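Local structure of D-alanine--D-alanine ligase (Acinetobacter baumannii ACICU, 5D8D) at residues 92-97 / 269-274; 110-115 / 243-248; 184-189 / 233-238. The protein joins two D-alanine molecules into D-alanyl-D-alanine at the expense of ATP, supplying the dipeptide for peptidoglycan synthesis in cell wall formation. One frame throughout, in Å; residues are numbered along the deposited sequence.

Contact 1: 92-97 / 269-274; sequences QGSAIG and VNTVPG
Val269, near the end of strand 264-270, reaches across to Gly97 in the last turn of helix 91-97. Its CB points at the helix, and the two methyls split there. CG1 sits in the tight slot between the backbone N and the carbonyl carbon (chi1 66°), which carries it onto the glycine: it lies 3.4 Å from Gly97 CA and 3.8 Å from Gly97 O. Because Gly97 has no side chain, the methyl can rest directly on the helix backbone. CG2 is turned the other way, anti to the backbone N. The same side chain also packs on Ile254 of the next strand and on Thr103 of helix 100-108. Two residues on, Thr271 lies along the helix more loosely: its CG2 is 4.3 Å from Gly93 O, and its OG1 is 4.3 Å from Ser94 CA. Ser94 OG bonds back to Gly90 O, just ahead of the helix. No hydrogen bond crosses between the two segments; the touches are van der Waals contacts. This edge strand of the ATP-grasp sheet thus turns a buried valine inward, while Asn270, a predicted ligand of the second magnesium, points away from the helix.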
loop_
_atom_site.group_PDB
_atom_site.type_symbol
_atom_site.label_atom_id
_atom_site.label_comp_id
_atom_site.label_asym_id
_atom_site.label_seq_id
_atom_site.Cartn_x
_atom_site.Cartn_y
_atom_site.Cartn_z
ATOM N N GLN A 92 0.108 4.932 1.716
ATOM C CA GLN A 92 1.030 3.809 1.421
ATOM C C GLN A 92 1.334 2.889 2.637
ATOM O O GLN A 92 1.120 1.637 2.613
ATOM C CB GLN A 92 2.328 4.336 0.827
ATOM C CG GLN A 92 3.275 3.219 0.474
ATOM C CD GLN A 92 4.504 3.742 -0.180
ATOM O OE1 GLN A 92 5.278 4.463 0.418
ATOM N NE2 GLN A 92 4.680 3.396 -1.418
ATOM N N GLY A 93 1.792 3.528 3.705
ATOM C CA GLY A 93 2.082 2.842 4.947
ATOM C C GLY A 93 0.899 2.064 5.531
ATOM O O GLY A 93 1.068 0.967 6.088
ATOM N N SER A 94 -0.288 2.641 5.422
ATOM C CA SER A 94 -1.481 2.014 5.939
ATOM C C SER A 94 -1.799 0.788 5.150
ATOM O O SER A 94 -1.992 -0.271 5.739
ATOM C CB SER A 94 -2.701 2.972 5.916
ATOM O OG SER A 94 -2.405 4.130 6.651
ATOM N N ALA A 95 -1.842 0.917 3.827
ATOM C CA ALA A 95 -2.088 -0.254 2.966
ATOM C C ALA A 95 -1.022 -1.351 3.082
ATOM O O ALA A 95 -1.369 -2.557 3.062
ATOM C CB ALA A 95 -2.248 0.150 1.533
ATOM N N ILE A 96 0.245 -0.967 3.239
ATOM C CA ILE A 96 1.268 -1.983 3.585
ATOM C C ILE A 96 1.025 -2.609 4.991
ATOM O O ILE A 96 0.985 -3.853 5.142
ATOM C CB ILE A 96 2.712 -1.441 3.520
ATOM C CG1 ILE A 96 3.082 -1.011 2.091
ATOM C CG2 ILE A 96 3.667 -2.530 3.995
ATOM C CD1 ILE A 96 4.327 -0.134 1.986
ATOM N N GLY A 97 0.850 -1.758 6.006
ATOM C CA GLY A 97 0.667 -2.200 7.399
ATOM C C GLY A 97 -0.537 -3.097 7.648
ATOM O O GLY A 97 -0.559 -3.830 8.636
ATOM N N VAL A 269 2.788 -4.545 12.366
ATOM C CA VAL A 269 2.624 -3.117 12.636
ATOM C C VAL A 269 1.138 -2.847 12.735
ATOM O O VAL A 269 0.326 -3.550 12.074
ATOM C CB VAL A 269 3.271 -2.209 11.548
ATOM C CG1 VAL A 269 2.570 -2.340 10.191
ATOM C CG2 VAL A 269 3.227 -0.766 11.970
ATOM N N ASN A 270 0.798 -1.863 13.585
ATOM C CA ASN A 270 -0.562 -1.385 13.736
ATOM C C ASN A 270 -0.571 0.092 13.617
ATOM O O ASN A 270 0.020 0.764 14.443
ATOM C CB ASN A 270 -1.123 -1.799 15.061
ATOM C CG ASN A 270 -2.605 -1.588 15.144
ATOM O OD1 ASN A 270 -3.198 -0.750 14.431
ATOM N ND2 ASN A 270 -3.232 -2.348 16.021
ATOM N N THR A 271 -1.217 0.594 12.559
ATOM C CA THR A 271 -1.281 2.043 12.241
ATOM C C THR A 271 -2.505 2.820 12.756
ATOM O O THR A 271 -2.503 4.054 12.664
ATOM C CB THR A 271 -1.252 2.284 10.733
ATOM O OG1 THR A 271 -2.308 1.546 10.128
ATOM C CG2 THR A 271 0.050 1.865 10.162
ATOM N N VAL A 272 -3.544 2.125 13.229
ATOM C CA VAL A 272 -4.600 2.754 14.102
ATOM C C VAL A 272 -4.907 1.897 15.339
ATOM O O VAL A 272 -5.799 1.055 15.340
ATOM C CB VAL A 272 -5.839 3.325 13.292
ATOM C CG1 VAL A 272 -5.941 2.803 11.873
ATOM C CG2 VAL A 272 -7.176 3.197 14.000
ATOM N N PRO A 273 -4.112 2.074 16.400
ATOM C CA PRO A 273 -4.372 1.295 17.590
ATOM C C PRO A 273 -5.618 1.724 18.348
ATOM O O PRO A 273 -6.086 2.872 18.217
ATOM C CB PRO A 273 -3.148 1.547 18.464
ATOM C CG PRO A 273 -2.105 2.065 17.555
ATOM C CD PRO A 273 -2.826 2.784 16.477
ATOM N N GLY A 274 -6.126 0.794 19.153
ATOM C CA GLY A 274 -7.145 1.057 20.114
ATOM C C GLY A 274 -6.850 2.251 21.011
ATOM O O GLY A 274 -5.687 2.566 21.342
#

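Contact 2: 110-115 / 243-248; sequences SDLPTA and FQAVGA
Two helix C-termini, each closed by a Schellman motif, meet here: Ser110 and Leu112 come from the loop just after helix 100-108, and Ala245 lies in the last turn of helix 229-245. The whole contact converges on one methyl. Ala245 CB lies 3.9 Å from Ser110 OG and 4.1 Å from Leu112 CD2, so it is touched by a hydroxyl oxygen and by one branch of a leucine. The hydroxyl is not spent on the alanine: with chi1 at -38°, OG stays beside its own backbone N and bonds back to Ile106 O in the preceding turn. Asp111, at positive phi, is the C-prime residue of the first Schellman motif, in which Leu112 N bonds to Trp107 O and Asp111 N to Gln108 O. Gly247 does the same job across the contact; Ala248 N reaches Phe243 O at 3.0 Å, and Gly247 N reaches Gln244 O at 2.9 Å. That reversal folds Ala248 back over the aromatic ring of Phe243, with its CB 3.3 Å above the ring plane and over its centre. Leu112 also packs on Arg241 and Leu266. In the second subunit, Gln105 packs on Ser110, and Lys102 NZ makes a weak hydrogen bond to Ala245 O.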
loop_
_atom_site.group_PDB
_atom_site.type_symbol
_atom_site.label_atom_id
_atom_site.label_comp_id
_atom_site.label_asym_id
_atom_site.label_seq_id
_atom_site.Cartn_x
_atom_site.Cartn_y
_atom_site.Cartn_z
ATOM N N SER A 110 14.740 -4.572 4.087
ATOM C CA SER A 110 15.458 -3.464 4.722
ATOM C C SER A 110 16.462 -3.972 5.739
ATOM O O SER A 110 16.937 -3.194 6.573
ATOM C CB SER A 110 14.477 -2.511 5.407
ATOM O OG SER A 110 13.294 -2.357 4.639
ATOM N N ASP A 111 16.782 -5.269 5.659
ATOM C CA ASP A 111 17.784 -5.917 6.511
ATOM C C ASP A 111 17.382 -5.972 7.998
ATOM O O ASP A 111 18.221 -5.870 8.894
ATOM C CB ASP A 111 19.174 -5.277 6.285
ATOM C CG ASP A 111 20.226 -6.313 5.897
ATOM O OD1 ASP A 111 20.422 -7.275 6.687
ATOM O OD2 ASP A 111 20.826 -6.175 4.797
ATOM N N LEU A 112 16.087 -6.175 8.231
ATOM C CA LEU A 112 15.471 -6.148 9.553
ATOM C C LEU A 112 14.967 -7.573 9.779
ATOM O O LEU A 112 14.397 -8.188 8.863
ATOM C CB LEU A 112 14.313 -5.125 9.594
ATOM C CG LEU A 112 14.523 -3.708 10.150
ATOM C CD1 LEU A 112 15.945 -3.179 10.040
ATOM C CD2 LEU A 112 13.587 -2.719 9.505
ATOM N N PRO A 113 15.162 -8.110 10.988
ATOM C CA PRO A 113 14.805 -9.512 11.218
ATOM C C PRO A 113 13.308 -9.769 11.392
ATOM O O PRO A 113 12.627 -9.029 12.089
ATOM C CB PRO A 113 15.535 -9.832 12.513
ATOM C CG PRO A 113 15.500 -8.532 13.265
ATOM C CD PRO A 113 15.587 -7.441 12.229
ATOM N N THR A 114 12.838 -10.845 10.789
ATOM C CA THR A 114 11.461 -11.244 10.865
ATOM C C THR A 114 11.421 -12.731 10.537
ATOM O O THR A 114 12.323 -13.234 9.878
ATOM C CB THR A 114 10.601 -10.408 9.894
ATOM O OG1 THR A 114 9.228 -10.730 10.077
ATOM C CG2 THR A 114 10.959 -10.658 8.446
ATOM N N ALA A 115 10.418 -13.455 11.024
ATOM C CA ALA A 115 10.434 -14.908 10.884
ATOM C C ALA A 115 10.150 -15.350 9.444
ATOM O O ALA A 115 9.280 -14.775 8.776
ATOM C CB ALA A 115 9.449 -15.562 11.845
ATOM N N PHE A 243 9.406 0.845 11.973
ATOM C CA PHE A 243 8.306 1.793 11.875
ATOM C C PHE A 243 8.583 2.694 10.667
ATOM O O PHE A 243 7.709 2.876 9.813
ATOM C CB PHE A 243 8.189 2.586 13.197
ATOM C CG PHE A 243 6.959 3.448 13.337
ATOM C CD1 PHE A 243 5.745 2.892 13.696
ATOM C CD2 PHE A 243 7.037 4.834 13.167
ATOM C CE1 PHE A 243 4.619 3.698 13.886
ATOM C CE2 PHE A 243 5.907 5.648 13.330
ATOM C CZ PHE A 243 4.693 5.072 13.702
ATOM N N GLN A 244 9.794 3.239 10.602
ATOM C CA GLN A 244 10.238 4.012 9.444
ATOM C C GLN A 244 10.239 3.235 8.134
ATOM O O GLN A 244 9.791 3.746 7.108
ATOM C CB GLN A 244 11.619 4.594 9.694
ATOM C CG GLN A 244 11.566 5.738 10.693
ATOM C CD GLN A 244 12.880 6.102 11.356
ATOM O OE1 GLN A 244 12.976 7.167 11.979
ATOM N NE2 GLN A 244 13.877 5.226 11.283
ATOM N N ALA A 245 10.680 1.988 8.169
ATOM C CA ALA A 245 10.805 1.205 6.944
ATOM C C ALA A 245 9.503 1.076 6.202
ATOM O O ALA A 245 9.446 1.212 5.004
ATOM C CB ALA A 245 11.362 -0.171 7.223
ATOM N N VAL A 246 8.455 0.787 6.934
ATOM C CA VAL A 246 7.164 0.500 6.354
ATOM C C VAL A 246 6.477 1.830 6.038
ATOM O O VAL A 246 5.429 1.837 5.404
ATOM C CB VAL A 246 6.370 -0.380 7.327
ATOM C CG1 VAL A 246 5.665 0.485 8.368
ATOM C CG2 VAL A 246 5.396 -1.255 6.587
ATOM N N GLY A 247 7.070 2.952 6.475
ATOM C CA GLY A 247 6.532 4.276 6.208
ATOM C C GLY A 247 5.451 4.756 7.184
ATOM O O GLY A 247 4.677 5.654 6.844
ATOM N N ALA A 248 5.399 4.187 8.400
ATOM C CA ALA A 248 4.423 4.622 9.417
ATOM C C ALA A 248 4.797 6.001 9.923
ATOM O O ALA A 248 5.985 6.332 9.904
ATOM C CB ALA A 248 4.354 3.639 10.573
#

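Contact 3: 184-189 / 233-238; sequences FTISFL and KKLQAL
Thr185 OG1, set on the strand between the two residues that meet Leu235, is hydrogen-bonded both to Asp255 and to the NE of Arg253. Those partners belong to the neighbouring strand 252-259 of the antiparallel ATP-grasp sheet, and Asp255 is a predicted ligand of the first magnesium; Phe184 and Thr185 fall within the predicted ATP-binding region. Thr185 points away from helix 229-245, in keeping with strand alternation, while Phe184 and Ile186 turn toward it and form part of the sheet face under it. The axes of strand 184-189 and helix 233-238 pass 9.5 Å apart, with 61° between their directions. Leu235 reaches into this gap, and its CD1 does the touching. Phe184 offers its CB to that methyl at 4.2 Å, and the ring beyond meets it obliquely. Gln236 also comes up to Ile186, its CG 4.5 Å from Ile186 CG2, before its NE2 makes a weak hydrogen bond to Leu194 O. For Ile186 itself, CG1 lies beside the backbone N (chi1 -63°), which directs that longer branch at the leucine: Leu235 CD1 is 4.0 Å from Ile186 CG1 and 3.6 Å from Ile186 CD1.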
loop_
_atom_site.group_PDB
_atom_site.type_symbol
_atom_site.label_atom_id
_atom_site.label_comp_id
_atom_site.label_asym_id
_atom_site.label_seq_id
_atom_site.Cartn_x
_atom_site.Cartn_y
_atom_site.Cartn_z
ATOM N N PHE A 184 6.124 -8.706 22.767
ATOM C CA PHE A 184 6.112 -7.323 23.237
ATOM C C PHE A 184 5.414 -6.384 22.265
ATOM O O PHE A 184 5.359 -6.694 21.089
ATOM C CB PHE A 184 7.545 -6.851 23.441
ATOM C CG PHE A 184 8.299 -7.704 24.391
ATOM C CD1 PHE A 184 8.921 -8.872 23.955
ATOM C CD2 PHE A 184 8.340 -7.388 25.741
ATOM C CE1 PHE A 184 9.618 -9.680 24.839
ATOM C CE2 PHE A 184 9.038 -8.194 26.634
ATOM C CZ PHE A 184 9.674 -9.341 26.187
ATOM N N THR A 185 4.852 -5.266 22.754
ATOM C CA THR A 185 4.374 -4.203 21.877
ATOM C C THR A 185 5.116 -2.935 22.193
ATOM O O THR A 185 5.399 -2.609 23.336
ATOM C CB THR A 185 2.844 -4.027 21.876
ATOM O OG1 THR A 185 2.432 -3.356 20.670
ATOM C CG2 THR A 185 2.357 -3.240 22.990
ATOM N N ILE A 186 5.488 -2.229 21.148
ATOM C CA ILE A 186 6.227 -0.975 21.282
ATOM C C ILE A 186 5.358 0.071 20.634
ATOM O O ILE A 186 5.148 0.018 19.452
ATOM C CB ILE A 186 7.587 -1.103 20.609
ATOM C CG1 ILE A 186 8.364 -2.177 21.355
ATOM C CG2 ILE A 186 8.322 0.235 20.636
ATOM C CD1 ILE A 186 8.132 -3.588 20.877
ATOM N N SER A 187 4.847 0.991 21.424
ATOM C CA SER A 187 3.930 2.007 20.954
ATOM C C SER A 187 4.700 3.198 20.450
ATOM O O SER A 187 5.838 3.397 20.817
ATOM C CB SER A 187 2.999 2.443 22.086
ATOM O OG SER A 187 2.223 1.356 22.561
ATOM N N PHE A 188 4.062 4.018 19.626
ATOM C CA PHE A 188 4.752 5.170 19.058
ATOM C C PHE A 188 3.949 6.418 19.290
ATOM O O PHE A 188 2.737 6.383 19.238
ATOM C CB PHE A 188 5.065 4.945 17.552
ATOM C CG PHE A 188 6.282 4.090 17.316
ATOM C CD1 PHE A 188 6.194 2.709 17.391
ATOM C CD2 PHE A 188 7.524 4.672 17.089
ATOM C CE1 PHE A 188 7.303 1.908 17.240
ATOM C CE2 PHE A 188 8.655 3.872 16.918
ATOM C CZ PHE A 188 8.531 2.479 16.978
ATOM N N LEU A 189 4.650 7.492 19.586
ATOM C CA LEU A 189 4.069 8.802 19.692
ATOM C C LEU A 189 5.055 9.836 19.199
ATOM O O LEU A 189 6.219 9.755 19.475
ATOM C CB LEU A 189 3.657 9.102 21.115
ATOM C CG LEU A 189 2.998 10.451 21.307
ATOM C CD1 LEU A 189 1.695 10.542 20.585
ATOM C CD2 LEU A 189 2.790 10.750 22.759
ATOM N N LYS A 233 16.031 -0.721 25.184
ATOM C CA LYS A 233 16.318 0.391 24.299
ATOM C C LYS A 233 16.792 -0.141 22.915
ATOM O O LYS A 233 16.467 0.443 21.864
ATOM C CB LYS A 233 17.194 1.445 24.987
ATOM C CG LYS A 233 18.678 1.204 25.046
ATOM C CD LYS A 233 19.346 2.306 25.901
ATOM C CE LYS A 233 20.510 3.032 25.197
ATOM N NZ LYS A 233 21.679 2.161 24.880
ATOM N N LYS A 234 17.420 -1.320 22.911
ATOM C CA LYS A 234 17.762 -1.974 21.672
ATOM C C LYS A 234 16.503 -2.380 20.876
ATOM O O LYS A 234 16.445 -2.208 19.665
ATOM C CB LYS A 234 18.711 -3.162 21.947
ATOM C CG LYS A 234 19.644 -3.608 20.826
ATOM C CD LYS A 234 20.086 -2.510 19.822
ATOM C CE LYS A 234 20.881 -1.344 20.423
ATOM N NZ LYS A 234 22.162 -1.815 21.022
ATOM N N LEU A 235 15.508 -2.919 21.563
ATOM C CA LEU A 235 14.224 -3.263 20.952
ATOM C C LEU A 235 13.520 -2.012 20.404
ATOM O O LEU A 235 12.966 -2.046 19.321
ATOM C CB LEU A 235 13.288 -3.925 21.956
ATOM C CG LEU A 235 12.408 -5.121 21.606
ATOM C CD1 LEU A 235 11.092 -4.990 22.355
ATOM C CD2 LEU A 235 12.133 -5.345 20.132
ATOM N N GLN A 236 13.563 -0.914 21.137
ATOM C CA GLN A 236 12.934 0.346 20.680
ATOM C C GLN A 236 13.612 0.913 19.417
ATOM O O GLN A 236 12.943 1.338 18.492
ATOM C CB GLN A 236 12.941 1.400 21.799
ATOM C CG GLN A 236 12.058 1.032 22.978
ATOM C CD GLN A 236 12.197 1.977 24.143
ATOM O OE1 GLN A 236 13.296 2.367 24.532
ATOM N NE2 GLN A 236 11.076 2.349 24.718
ATOM N N ALA A 237 14.940 0.882 19.387
ATOM C CA ALA A 237 15.715 1.245 18.181
ATOM C C ALA A 237 15.356 0.374 16.978
ATOM O O ALA A 237 15.132 0.852 15.874
ATOM C CB ALA A 237 17.199 1.132 18.468
ATOM N N LEU A 238 15.300 -0.915 17.197
ATOM C CA LEU A 238 14.929 -1.838 16.148
ATOM C C LEU A 238 13.527 -1.533 15.596
ATOM O O LEU A 238 13.317 -1.481 14.383
ATOM C CB LEU A 238 14.988 -3.265 16.692
ATOM C CG LEU A 238 14.600 -4.345 15.707
ATOM C CD1 LEU A 238 15.672 -4.401 14.631
ATOM C CD2 LEU A 238 14.411 -5.696 16.402
#

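Contacts 1 and 3 are buried and work on the same antiparallel sheet, on strands 264-270 and 181-189; their nearest atoms stay about 7 Å apart. Contact 2 is only partly buried and lies further from the centre of the chain than contact 1. It shares helix 229-245 with contact 3, and the two touch through Phe243 stacked on Phe188 and through Pro113 on Leu238. Contact 2 also meets contact 1, where Ile96 packs on Val246. The chemistry follows the place: a methyl on bare helix backbone in contact 1, one alanine methyl against a leucine branch and a serine hydroxyl bonded elsewhere in contact 2, branched aliphatic packing in contact 3. The second subunit reaches contacts 1 and 2 but not contact 3.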